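Local coordinates for protein FMN-dependent NADH-azoreductase 1 (Bacillus anthracis, PDB 3U7I) that probably uses FMN and NADH to reduce electrophilic quinones and to split the azo bond of aromatic azo compounds, working as a homodimer, at residues 172-176 with 177-181; 113-116 with 117-120; 191-194 with 195-199; 203-206 with 207-210; 63-66 with 67-70. All coordinates share one frame; numbering follows the deposited sequence.

Contact 1 (172-176 with 177-181); sequences AMFNF and LGIED
Phe-174 and Ile-179 run alongside each other in the same direction, with the isoleucine methyl CD1 at the edge of the ring, 3.6 Å from Phe-174 CD1. Behind that apolar pair, the carbonyl of Phe-174 takes the amide of Ile-179, N to O 2.7 Å, while Gly-178 N makes a weak bond of 3.0 Å to Asn-175 O. Together these two bonds make a Schellman motif, and Gly-178, with phi at 118°, is its C-prime residue, where helix 165-177 stops and the chain turns toward strand 181-187. One turn back, Leu-177 N still reaches Met-173 O in an ordinary helical bond of 2.9 Å. Asn-175, with CG anti to the backbone N (chi1 -172°), brings its amide to the Glu-180 chain, OD1 3.4 Å from CG, and the amide and carboxylate planes are only 15° apart. A water ties the same two residues together, donating to Asn-175 O and to Glu-180 OE2. Farther out, Phe-92 of helix 76-94 and Met-144 of strand 143-149 pack on both Phe-174 and Ile-179. The ring of Phe-176 leaves the helix roughly at right angles to that of Phe-174 and meets Trp-159 of the second subunit.

Contact 2 (113-116 with 117-120); sequences LKDY and MDNI
This is a contact between residues three and four apart along helix 111-120, buried between the core of the subunit and the dimer interface. Facing the second subunit, Lys-114 makes a salt bridge to Asp-118, NZ to OD1 3.0 Å on the syn lone pair, with a weaker bond to OD2. Bends at chi2 (46°) and chi4 (55°) curl the lysine forward, over the next turn, to the carboxylate. Both partners are also held from across the dimer: His-105 O of the second subunit accepts from Lys-114 NZ, and Asn-106 ND2 of that subunit bonds Asp-118 OD1. One water joins Asp-115 OD1 to Asp-118 OD2, two carboxylate oxygens 4.4 Å apart whose repulsion it may ease; Asp-115 OD1 is also hydrogen-bonded to Ser-111 OG of the second subunit. On the inner side Ile-120 CG2 sits over one face of the Tyr-116 ring, a CH-pi contact 4.0 Å from the centroid. Asn-119 ND2 donates to Asp-115 O at 2.7 Å, the acceptor lying in the amide plane, and bonds Pro-55 O too. Beyond these pairs, Tyr-116 packs against helix 76-94 and strand 6-11, while Met-117, a selenomethionine, leans on helix 165-177.

Contact 3 (191-194 with 195-199); sequences AVLD and PTEVL
An aspartate N-cap starts helix 195-214, the last helix of the flavodoxin-like fold, with a proline in its first turn. Asp-194 is the cap. Its carboxylate swings forward, CG anti to the backbone N (chi1 172°), and OD2 accepts a weak bond of 3.2 Å from Glu-197 N, bent to 128° at the hydrogen. The first regular helical bond follows, Val-198 N to Asp-194 O at 2.8 Å, and Glu-197 N adds a weak second bond to that oxygen. Pro-195 lacks an amide hydrogen, which costs little at N1, where a helix has no carbonyl to accept it; its ring CD lies 3.0 Å from Asp-194 OD1, the two side chains crossing at about a right angle. The negative carboxylate beside the helix start would probably be favoured by the helix dipole.

Leu-193, just before the cap, lays its side chain on the first turn. Its CB lies 4.0 Å from Val-198 CG2, a hydrophobic staple between the residue preceding the N-cap and the fourth of the helix. The Glu-197 carboxylate lies against the leucine branch, OE2 3.5 Å from Leu-193 CD1. Beyond the turn, Leu-193 rests on Ile-153, while Val-198 touches Thr-190 and has its side chain about 4 Å from that of Val-22, a predicted FMN-binding residue. The turn thus links the loop following strand 181-187 to the outer helix, close to the start of helix 22-37.

Contact 4 (203-206 with 207-210); sequences YKEV and EEAA
Tyr-203 meets Glu-207 one turn on through its backbone: O accepts from Glu-207 N at 3.0 Å, and the methylene CG of the glutamate lies 3.2 Å from that same oxygen. The two side chains then share a partner on helix 22-37, since the tyrosine ring stacks on His-29 and Glu-207 OE2 is hydrogen-bonded to His-29 NE2.

Lys-204 comes next, on the solvent side. Its chain is extended beyond CG and runs obliquely past Glu-208, so that NZ stands 3.4 Å from OE2 in a long salt bridge while CE lies nearer to that oxygen. A water completes the link by accepting from Lys-204 NZ at 2.9 Å and donating to Glu-208 OE1. Underneath, Glu-208 N donates to Lys-204 O in an almost straight bond, 171° at the hydrogen.

These are the i to i+4 bonds of an alpha-helix, in the middle of helix 195-214, an outer helix of the flavodoxin-like fold with one side against the parallel sheet. Glu-205 continues them: its O takes Ala-209 N at 2.9 Å, and Glu-208 OE1 comes to 3.3 Å from Glu-205 CA, while the Glu-205 side chain touches Val-185 of strand 181-187. Val-206 faces inward, its O accepting from Ala-210 N at 3.0 Å and Ala-210 CB lying beside that oxygen. The valine packs on Val-26 and Phe-30 of helix 22-37 and on Val-185; Ala-209 touches Gln-183 of strand 181-187, and Ala-210 touches Ser-33 of helix 22-37.

Contact 5 (63-66 with 67-70); sequences SAWE and KQGN
Lys-67 folds back along Ser-63, its amide donating to Ser-63 O at 3.0 Å and its CG lying 3.2 Å from the same oxygen. CG sits anti to the carbonyl carbon (chi1 -65°) and the rest of the chain is extended, which carries CE past Ser-63 OG at 3.8 Å. The polar ends meet on one outside carboxylate: Lys-67 NZ makes a salt bridge to Glu-78 OE1, and Ser-63 OG is hydrogen-bonded to OE2 of that residue.

Gln-68 follows, with N bonded to Ala-64 O at 2.9 Å. Its side chain crosses that of Trp-65 with the amide and indole planes nearly parallel, 9° apart, yet this is no stack: OE1 comes in at the ring edge, 3.4 Å from Trp-65 CD1 and close to the ring plane. The tryptophan and glutamine also lie against Met-85 and Thr-82 of helix 76-94.

Gly-69 N then donates to Trp-65 O at 3.2 Å. Asn-70 brings its amide beside the Glu-66 carbonyl, where ND2 lies 3.2 Å from Glu-66 O at an angle too poor for a hydrogen bond; ND2 is hydrogen-bonded to Gln-72 OE1.

Successive i to i+4 backbone bonds running out into a polar loop mark this as the C-terminal turn of helix 59-68, a surface helix with one face (Ala-64, Trp-65, Gln-68) against helix 76-94.

In the fold
Along the chain the order is contact 5, contact 2, contact 1, contact 3 and contact 4, all within one flavodoxin-like range built round a five-stranded parallel sheet. Contacts 1 and 2 have centres 15 Å apart and touch, Met-117 packing on Met-173 and Phe-174, so helices 111-120 and 165-177 form one layer that also meets the second subunit. Contact 5 touches contact 2 through Trp-65, its centre about 19 Å away. Contacts 3 and 4 have centres 17 Å apart on helix 195-214, which with helix 22-37 packs on one side of the sheet, the dimer-facing helices 111-120 and 165-177 lying on the other; contact 5 lies 49 Å from contact 3, between centres.

Contact 1 (172-176 with 177-181)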
loop_
_atom_site.group_PDB
_atom_site.type_symbol
_atom_site.label_atom_id
_atom_site.label_comp_id
_atom_site.label_asym_id
_atom_site.label_seq_id
_atom_site.Cartn_x
_atom_site.Cartn_y
_atom_site.Cartn_z
ATOM N N ALA C 172 2.691 12.838 1.445
ATOM C CA ALA C 172 1.453 13.394 0.889
ATOM C C ALA C 172 0.282 13.311 1.865
ATOM O O ALA C 172 -0.393 14.323 2.122
ATOM C CB ALA C 172 1.094 12.698 -0.438
HETATM N N MSE C 173 0.041 12.108 2.396
HETATM C CA MSE C 173 -1.086 11.877 3.294
HETATM C C MSE C 173 -0.936 12.718 4.552
HETATM O O MSE C 173 -1.883 13.378 4.994
HETATM C CB MSE C 173 -1.203 10.404 3.667
HETATM C CG MSE C 173 -1.584 9.511 2.490
HETATM SE SE MSE C 173 -3.241 10.036 1.598
HETATM C CE MSE C 173 -2.502 10.946 0.051
ATOM N N PHE C 174 0.259 12.710 5.131
ATOM C CA PHE C 174 0.427 13.439 6.383
ATOM C C PHE C 174 0.358 14.935 6.185
ATOM O O PHE C 174 -0.185 15.635 7.040
ATOM C CB PHE C 174 1.640 12.959 7.184
ATOM C CG PHE C 174 1.426 11.596 7.779
ATOM C CD1 PHE C 174 0.687 11.447 8.939
ATOM C CD2 PHE C 174 1.894 10.459 7.135
ATOM C CE1 PHE C 174 0.457 10.190 9.469
ATOM C CE2 PHE C 174 1.670 9.202 7.658
ATOM C CZ PHE C 174 0.948 9.064 8.823
ATOM N N ASN C 175 0.851 15.417 5.043
ATOM C CA ASN C 175 0.720 16.838 4.716
ATOM C C ASN C 175 -0.751 17.212 4.556
ATOM O O ASN C 175 -1.211 18.262 5.030
ATOM C CB ASN C 175 1.509 17.221 3.467
ATOM C CG ASN C 175 1.534 18.728 3.248
ATOM O OD1 ASN C 175 2.453 19.418 3.696
ATOM N ND2 ASN C 175 0.517 19.245 2.565
ATOM N N PHE C 176 -1.490 16.328 3.896
ATOM C CA PHE C 176 -2.932 16.485 3.789
ATOM C C PHE C 176 -3.596 16.628 5.166
ATOM O O PHE C 176 -4.392 17.540 5.383
ATOM C CB PHE C 176 -3.541 15.320 3.010
ATOM C CG PHE C 176 -5.032 15.281 3.062
ATOM C CD1 PHE C 176 -5.781 16.333 2.548
ATOM C CD2 PHE C 176 -5.689 14.192 3.618
ATOM C CE1 PHE C 176 -7.166 16.303 2.591
ATOM C CE2 PHE C 176 -7.073 14.154 3.665
ATOM C CZ PHE C 176 -7.812 15.214 3.153
ATOM N N LEU C 177 -3.272 15.725 6.091
ATOM C CA LEU C 177 -3.846 15.763 7.431
ATOM C C LEU C 177 -3.474 17.044 8.175
ATOM O O LEU C 177 -4.159 17.438 9.117
ATOM C CB LEU C 177 -3.422 14.531 8.248
ATOM C CG LEU C 177 -3.967 13.187 7.752
ATOM C CD1 LEU C 177 -3.670 12.043 8.740
ATOM C CD2 LEU C 177 -5.471 13.291 7.461
ATOM N N GLY C 178 -2.391 17.688 7.743
ATOM C CA GLY C 178 -1.909 18.910 8.370
ATOM C C GLY C 178 -0.514 18.785 8.961
ATOM O O GLY C 178 0.050 19.750 9.486
ATOM N N ILE C 179 0.045 17.584 8.885
ATOM C CA ILE C 179 1.371 17.326 9.441
ATOM C C ILE C 179 2.420 17.668 8.377
ATOM O O ILE C 179 2.689 16.889 7.456
ATOM C CB ILE C 179 1.488 15.865 9.984
ATOM C CG1 ILE C 179 0.344 15.576 10.974
ATOM C CG2 ILE C 179 2.856 15.623 10.611
ATOM C CD1 ILE C 179 0.127 14.118 11.282
ATOM N N GLU C 180 2.984 18.862 8.500
ATOM C CA GLU C 180 3.842 19.417 7.467
ATOM C C GLU C 180 5.319 19.342 7.820
ATOM O O GLU C 180 6.177 19.490 6.947
ATOM C CB GLU C 180 3.433 20.857 7.178
ATOM C CG GLU C 180 1.998 20.970 6.704
ATOM C CD GLU C 180 1.639 22.363 6.253
ATOM O OE1 GLU C 180 2.226 23.332 6.785
ATOM O OE2 GLU C 180 0.768 22.486 5.364
ATOM N N ASP C 181 5.607 19.113 9.099
ATOM C CA ASP C 181 6.979 18.896 9.561
ATOM C C ASP C 181 7.340 17.421 9.374
ATOM O O ASP C 181 7.037 16.579 10.219
ATOM C CB ASP C 181 7.123 19.310 11.030
ATOM C CG ASP C 181 8.577 19.339 11.500
ATOM O OD1 ASP C 181 9.423 18.604 10.951
ATOM O OD2 ASP C 181 8.869 20.102 12.440
HETATM O O HOH W 1 -1.658 20.929 5.327
#

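Contact 2 (113-116 with 117-120)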
loop_
_atom_site.group_PDB
_atom_site.type_symbol
_atom_site.label_atom_id
_atom_site.label_comp_id
_atom_site.label_asym_id
_atom_site.label_seq_id
_atom_site.Cartn_x
_atom_site.Cartn_y
_atom_site.Cartn_z
ATOM N N LEU C 113 0.671 -1.160 7.035
ATOM C CA LEU C 113 0.707 0.304 7.160
ATOM C C LEU C 113 -0.461 0.945 6.392
ATOM O O LEU C 113 -1.005 1.972 6.808
ATOM C CB LEU C 113 2.056 0.884 6.710
ATOM C CG LEU C 113 2.277 2.381 6.940
ATOM C CD1 LEU C 113 1.932 2.774 8.374
ATOM C CD2 LEU C 113 3.713 2.783 6.605
ATOM N N LYS C 114 -0.850 0.331 5.277
ATOM C CA LYS C 114 -2.082 0.736 4.596
ATOM C C LYS C 114 -3.294 0.533 5.509
ATOM O O LYS C 114 -4.127 1.430 5.627
ATOM C CB LYS C 114 -2.274 -0.014 3.272
ATOM C CG LYS C 114 -3.518 0.430 2.492
ATOM C CD LYS C 114 -3.630 1.961 2.443
ATOM C CE LYS C 114 -4.658 2.464 1.406
ATOM N NZ LYS C 114 -6.026 1.900 1.563
ATOM N N ASP C 115 -3.393 -0.631 6.160
ATOM C CA ASP C 115 -4.473 -0.875 7.116
ATOM C C ASP C 115 -4.464 0.186 8.214
ATOM O O ASP C 115 -5.524 0.651 8.650
ATOM C CB ASP C 115 -4.344 -2.245 7.779
ATOM C CG ASP C 115 -4.670 -3.375 6.843
ATOM O OD1 ASP C 115 -5.357 -3.132 5.831
ATOM O OD2 ASP C 115 -4.254 -4.511 7.137
ATOM N N TYR C 116 -3.270 0.553 8.672
ATOM C CA TYR C 116 -3.162 1.578 9.709
ATOM C C TYR C 116 -3.666 2.923 9.180
ATOM O O TYR C 116 -4.390 3.637 9.879
ATOM C CB TYR C 116 -1.724 1.694 10.235
ATOM C CG TYR C 116 -1.581 2.663 11.392
ATOM C CD1 TYR C 116 -1.926 2.289 12.689
ATOM C CD2 TYR C 116 -1.110 3.954 11.183
ATOM C CE1 TYR C 116 -1.793 3.190 13.758
ATOM C CE2 TYR C 116 -0.982 4.862 12.241
ATOM C CZ TYR C 116 -1.317 4.477 13.516
ATOM O OH TYR C 116 -1.179 5.386 14.550
HETATM N N MSE C 117 -3.296 3.267 7.949
HETATM C CA MSE C 117 -3.794 4.504 7.352
HETATM C C MSE C 117 -5.316 4.461 7.313
HETATM O O MSE C 117 -5.971 5.477 7.521
HETATM C CB MSE C 117 -3.235 4.730 5.936
HETATM C CG MSE C 117 -1.705 4.849 5.846
HETATM SE SE MSE C 117 -0.979 6.267 6.954
HETATM C CE MSE C 117 -1.993 7.764 6.190
ATOM N N ASP C 118 -5.872 3.279 7.062
ATOM C CA ASP C 118 -7.329 3.119 6.972
ATOM C C ASP C 118 -8.035 3.313 8.332
ATOM O O ASP C 118 -9.244 3.583 8.386
ATOM C CB ASP C 118 -7.708 1.765 6.342
ATOM C CG ASP C 118 -7.327 1.666 4.871
ATOM O OD1 ASP C 118 -7.125 2.722 4.214
ATOM O OD2 ASP C 118 -7.222 0.518 4.367
ATOM N N ASN C 119 -7.274 3.169 9.416
ATOM C CA ASN C 119 -7.773 3.387 10.781
ATOM C C ASN C 119 -7.724 4.856 11.219
ATOM O O ASN C 119 -8.557 5.305 12.008
ATOM C CB ASN C 119 -6.969 2.550 11.780
ATOM C CG ASN C 119 -7.433 1.106 11.850
ATOM O OD1 ASN C 119 -8.169 0.731 12.762
ATOM N ND2 ASN C 119 -6.993 0.284 10.894
ATOM N N ILE C 120 -6.742 5.600 10.704
ATOM C CA ILE C 120 -6.497 6.965 11.171
ATOM C C ILE C 120 -6.974 8.075 10.219
ATOM O O ILE C 120 -7.100 9.230 10.632
ATOM C CB ILE C 120 -5.007 7.185 11.506
ATOM C CG1 ILE C 120 -4.166 7.123 10.229
ATOM C CG2 ILE C 120 -4.535 6.158 12.553
ATOM C CD1 ILE C 120 -2.795 7.702 10.385
HETATM O O HOH W 2 -6.899 -0.843 2.161
HETATM O O HOH W 3 -7.627 -2.061 5.173
#

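Contact 3 (191-194 with 195-199)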
loop_
_atom_site.group_PDB
_atom_site.type_symbol
_atom_site.label_atom_id
_atom_site.label_comp_id
_atom_site.label_asym_id
_atom_site.label_seq_id
_atom_site.Cartn_x
_atom_site.Cartn_y
_atom_site.Cartn_z
ATOM N N ALA C 191 21.784 -3.419 -0.130
ATOM C CA ALA C 191 22.123 -4.505 -1.048
ATOM C C ALA C 191 23.423 -4.236 -1.796
ATOM O O ALA C 191 24.005 -5.154 -2.374
ATOM C CB ALA C 191 20.992 -4.751 -2.027
ATOM N N VAL C 192 23.873 -2.981 -1.784
ATOM C CA VAL C 192 25.070 -2.595 -2.530
ATOM C C VAL C 192 26.123 -1.844 -1.725
ATOM O O VAL C 192 27.256 -1.713 -2.182
ATOM C CB VAL C 192 24.739 -1.750 -3.784
ATOM C CG1 VAL C 192 24.034 -2.603 -4.834
ATOM C CG2 VAL C 192 23.921 -0.516 -3.411
ATOM N N LEU C 193 25.761 -1.348 -0.544
ATOM C CA LEU C 193 26.707 -0.600 0.292
ATOM C C LEU C 193 27.170 -1.407 1.517
ATOM O O LEU C 193 26.558 -2.412 1.883
ATOM C CB LEU C 193 26.113 0.752 0.720
ATOM C CG LEU C 193 25.710 1.757 -0.371
ATOM C CD1 LEU C 193 24.977 2.962 0.242
ATOM C CD2 LEU C 193 26.918 2.211 -1.173
ATOM N N ASP C 194 28.268 -0.968 2.132
ATOM C CA ASP C 194 28.818 -1.625 3.321
ATOM C C ASP C 194 27.869 -1.499 4.511
ATOM O O ASP C 194 27.461 -0.391 4.860
ATOM C CB ASP C 194 30.183 -1.020 3.665
ATOM C CG ASP C 194 30.725 -1.511 4.990
ATOM O OD1 ASP C 194 30.747 -2.739 5.226
ATOM O OD2 ASP C 194 31.131 -0.656 5.802
ATOM N N PRO C 195 27.516 -2.638 5.141
ATOM C CA PRO C 195 26.554 -2.691 6.251
ATOM C C PRO C 195 26.896 -1.732 7.390
ATOM O O PRO C 195 26.002 -1.142 7.994
ATOM C CB PRO C 195 26.658 -4.145 6.731
ATOM C CG PRO C 195 27.084 -4.900 5.538
ATOM C CD PRO C 195 28.023 -3.978 4.800
ATOM N N THR C 196 28.183 -1.586 7.682
ATOM C CA THR C 196 28.617 -0.662 8.719
ATOM C C THR C 196 28.513 0.786 8.235
ATOM O O THR C 196 28.292 1.696 9.036
ATOM C CB THR C 196 30.053 -0.972 9.185
ATOM O OG1 THR C 196 30.132 -2.343 9.592
ATOM C CG2 THR C 196 30.436 -0.085 10.348
ATOM N N GLU C 197 28.661 0.987 6.925
ATOM C CA GLU C 197 28.496 2.306 6.313
ATOM C C GLU C 197 27.033 2.740 6.372
ATOM O O GLU C 197 26.729 3.881 6.727
ATOM C CB GLU C 197 28.967 2.301 4.856
ATOM C CG GLU C 197 28.701 3.620 4.120
ATOM C CD GLU C 197 28.595 3.462 2.599
ATOM O OE1 GLU C 197 29.338 2.634 2.016
ATOM O OE2 GLU C 197 27.763 4.172 1.987
ATOM N N VAL C 198 26.129 1.829 6.021
ATOM C CA VAL C 198 24.698 2.118 6.093
ATOM C C VAL C 198 24.307 2.492 7.519
ATOM O O VAL C 198 23.740 3.561 7.757
ATOM C CB VAL C 198 23.832 0.922 5.619
ATOM C CG1 VAL C 198 22.355 1.259 5.711
ATOM C CG2 VAL C 198 24.193 0.532 4.204
ATOM N N LEU C 199 24.614 1.605 8.463
ATOM C CA LEU C 199 24.234 1.804 9.858
ATOM C C LEU C 199 24.769 3.116 10.413
ATOM O O LEU C 199 24.028 3.873 11.035
ATOM C CB LEU C 199 24.689 0.622 10.720
ATOM C CG LEU C 199 23.811 -0.631 10.626
ATOM C CD1 LEU C 199 24.451 -1.794 11.363
ATOM C CD2 LEU C 199 22.414 -0.360 11.172
#

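Contact 4 (203-206 with 207-210)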
loop_
_atom_site.group_PDB
_atom_site.type_symbol
_atom_site.label_atom_id
_atom_site.label_comp_id
_atom_site.label_asym_id
_atom_site.label_seq_id
_atom_site.Cartn_x
_atom_site.Cartn_y
_atom_site.Cartn_z
ATOM N N TYR C 203 22.643 6.211 11.665
ATOM C CA TYR C 203 22.789 6.580 13.067
ATOM C C TYR C 203 23.003 8.085 13.219
ATOM O O TYR C 203 22.394 8.717 14.083
ATOM C CB TYR C 203 23.955 5.835 13.719
ATOM C CG TYR C 203 23.722 4.355 13.948
ATOM C CD1 TYR C 203 22.444 3.804 13.881
ATOM C CD2 TYR C 203 24.786 3.506 14.243
ATOM C CE1 TYR C 203 22.237 2.443 14.095
ATOM C CE2 TYR C 203 24.590 2.153 14.456
ATOM C CZ TYR C 203 23.319 1.627 14.382
ATOM O OH TYR C 203 23.141 0.279 14.594
ATOM N N LYS C 204 23.863 8.662 12.384
ATOM C CA LYS C 204 24.170 10.085 12.497
ATOM C C LYS C 204 22.954 10.954 12.206
ATOM O O LYS C 204 22.675 11.914 12.932
ATOM C CB LYS C 204 25.317 10.493 11.576
ATOM C CG LYS C 204 25.816 11.912 11.843
ATOM C CD LYS C 204 26.363 12.566 10.580
ATOM C CE LYS C 204 26.583 14.062 10.776
ATOM N NZ LYS C 204 26.792 14.771 9.473
ATOM N N GLU C 205 22.236 10.621 11.141
ATOM C CA GLU C 205 21.017 11.343 10.783
ATOM C C GLU C 205 19.928 11.280 11.854
ATOM O O GLU C 205 19.216 12.269 12.079
ATOM C CB GLU C 205 20.441 10.804 9.477
ATOM C CG GLU C 205 21.273 11.080 8.261
ATOM C CD GLU C 205 20.474 10.867 6.996
ATOM O OE1 GLU C 205 20.957 10.130 6.108
ATOM O OE2 GLU C 205 19.358 11.434 6.896
ATOM N N VAL C 206 19.775 10.124 12.499
ATOM C CA VAL C 206 18.719 9.988 13.504
ATOM C C VAL C 206 19.111 10.609 14.844
ATOM O O VAL C 206 18.245 10.914 15.669
ATOM C CB VAL C 206 18.249 8.526 13.697
ATOM C CG1 VAL C 206 17.507 8.038 12.449
ATOM C CG2 VAL C 206 19.424 7.619 14.035
ATOM N N GLU C 207 20.412 10.792 15.063
ATOM C CA GLU C 207 20.872 11.604 16.187
ATOM C C GLU C 207 20.471 13.060 15.961
ATOM O O GLU C 207 19.890 13.700 16.834
ATOM C CB GLU C 207 22.387 11.505 16.356
ATOM C CG GLU C 207 22.869 10.169 16.850
ATOM C CD GLU C 207 24.388 10.076 16.866
ATOM O OE1 GLU C 207 25.054 11.131 16.751
ATOM O OE2 GLU C 207 24.912 8.947 16.985
ATOM N N GLU C 208 20.794 13.580 14.786
ATOM C CA GLU C 208 20.415 14.936 14.421
ATOM C C GLU C 208 18.896 15.137 14.466
ATOM O O GLU C 208 18.424 16.200 14.865
ATOM C CB GLU C 208 20.974 15.280 13.038
ATOM C CG GLU C 208 22.495 15.308 12.991
ATOM C CD GLU C 208 23.054 15.146 11.583
ATOM O OE1 GLU C 208 22.504 14.334 10.802
ATOM O OE2 GLU C 208 24.053 15.827 11.259
ATOM N N ALA C 209 18.135 14.115 14.062
ATOM C CA ALA C 209 16.669 14.160 14.121
ATOM C C ALA C 209 16.161 14.167 15.560
ATOM O O ALA C 209 15.188 14.852 15.882
ATOM C CB ALA C 209 16.063 12.985 13.355
ATOM N N ALA C 210 16.823 13.389 16.418
ATOM C CA ALA C 210 16.497 13.330 17.841
ATOM C C ALA C 210 16.685 14.692 18.514
ATOM O O ALA C 210 15.824 15.136 19.275
ATOM C CB ALA C 210 17.345 12.266 18.532
HETATM O O HOH W 4 24.263 14.070 8.154
#

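Contact 5 (63-66 with 67-70)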
loop_
_atom_site.group_PDB
_atom_site.type_symbol
_atom_site.label_atom_id
_atom_site.label_comp_id
_atom_site.label_asym_id
_atom_site.label_seq_id
_atom_site.Cartn_x
_atom_site.Cartn_y
_atom_site.Cartn_z
ATOM N N SER C 63 -19.804 -2.657 6.450
ATOM C CA SER C 63 -21.142 -2.814 7.012
ATOM C C SER C 63 -21.327 -1.969 8.286
ATOM O O SER C 63 -22.328 -1.264 8.444
ATOM C CB SER C 63 -21.402 -4.294 7.306
ATOM O OG SER C 63 -22.609 -4.473 8.023
ATOM N N ALA C 64 -20.360 -2.054 9.194
ATOM C CA ALA C 64 -20.389 -1.292 10.433
ATOM C C ALA C 64 -20.486 0.191 10.114
ATOM O O ALA C 64 -21.316 0.913 10.677
ATOM C CB ALA C 64 -19.148 -1.579 11.252
ATOM N N TRP C 65 -19.637 0.638 9.197
ATOM C CA TRP C 65 -19.570 2.044 8.829
ATOM C C TRP C 65 -20.863 2.552 8.196
ATOM O O TRP C 65 -21.301 3.669 8.468
ATOM C CB TRP C 65 -18.370 2.293 7.915
ATOM C CG TRP C 65 -17.070 2.364 8.667
ATOM C CD1 TRP C 65 -16.914 2.413 10.024
ATOM C CD2 TRP C 65 -15.748 2.398 8.110
ATOM N NE1 TRP C 65 -15.579 2.477 10.347
ATOM C CE2 TRP C 65 -14.840 2.471 9.191
ATOM C CE3 TRP C 65 -15.242 2.372 6.805
ATOM C CZ2 TRP C 65 -13.452 2.520 9.006
ATOM C CZ3 TRP C 65 -13.859 2.423 6.625
ATOM C CH2 TRP C 65 -12.985 2.495 7.720
ATOM N N GLU C 66 -21.475 1.726 7.359
ATOM C CA GLU C 66 -22.727 2.097 6.716
ATOM C C GLU C 66 -23.849 2.240 7.737
ATOM O O GLU C 66 -24.671 3.153 7.641
ATOM C CB GLU C 66 -23.111 1.056 5.669
ATOM C CG GLU C 66 -24.398 1.369 4.942
ATOM C CD GLU C 66 -24.940 0.164 4.217
ATOM O OE1 GLU C 66 -24.872 -0.949 4.790
ATOM O OE2 GLU C 66 -25.422 0.321 3.073
ATOM N N LYS C 67 -23.880 1.329 8.708
ATOM C CA LYS C 67 -24.874 1.371 9.778
ATOM C C LYS C 67 -24.676 2.592 10.680
ATOM O O LYS C 67 -25.635 3.277 11.037
ATOM C CB LYS C 67 -24.818 0.092 10.618
ATOM C CG LYS C 67 -25.195 -1.174 9.865
ATOM C CD LYS C 67 -25.234 -2.355 10.824
ATOM C CE LYS C 67 -25.659 -3.636 10.133
ATOM N NZ LYS C 67 -25.511 -4.804 11.044
ATOM N N GLN C 68 -23.428 2.863 11.050
ATOM C CA GLN C 68 -23.143 4.007 11.904
ATOM C C GLN C 68 -23.634 5.301 11.257
ATOM O O GLN C 68 -24.060 6.229 11.948
ATOM C CB GLN C 68 -21.654 4.095 12.209
ATOM C CG GLN C 68 -21.154 3.053 13.190
ATOM C CD GLN C 68 -19.675 3.210 13.466
ATOM O OE1 GLN C 68 -18.881 3.419 12.546
ATOM N NE2 GLN C 68 -19.294 3.142 14.740
ATOM N N GLY C 69 -23.578 5.352 9.931
ATOM C CA GLY C 69 -24.048 6.507 9.186
ATOM C C GLY C 69 -25.561 6.581 9.074
ATOM O O GLY C 69 -26.104 7.602 8.646
ATOM N N ASN C 70 -26.243 5.499 9.449
ATOM C CA ASN C 70 -27.709 5.450 9.443
ATOM C C ASN C 70 -28.269 5.347 10.858
ATOM O O ASN C 70 -29.431 4.983 11.047
ATOM C CB ASN C 70 -28.221 4.260 8.621
ATOM C CG ASN C 70 -27.866 4.363 7.150
ATOM O OD1 ASN C 70 -27.789 5.459 6.595
ATOM N ND2 ASN C 70 -27.651 3.216 6.508
#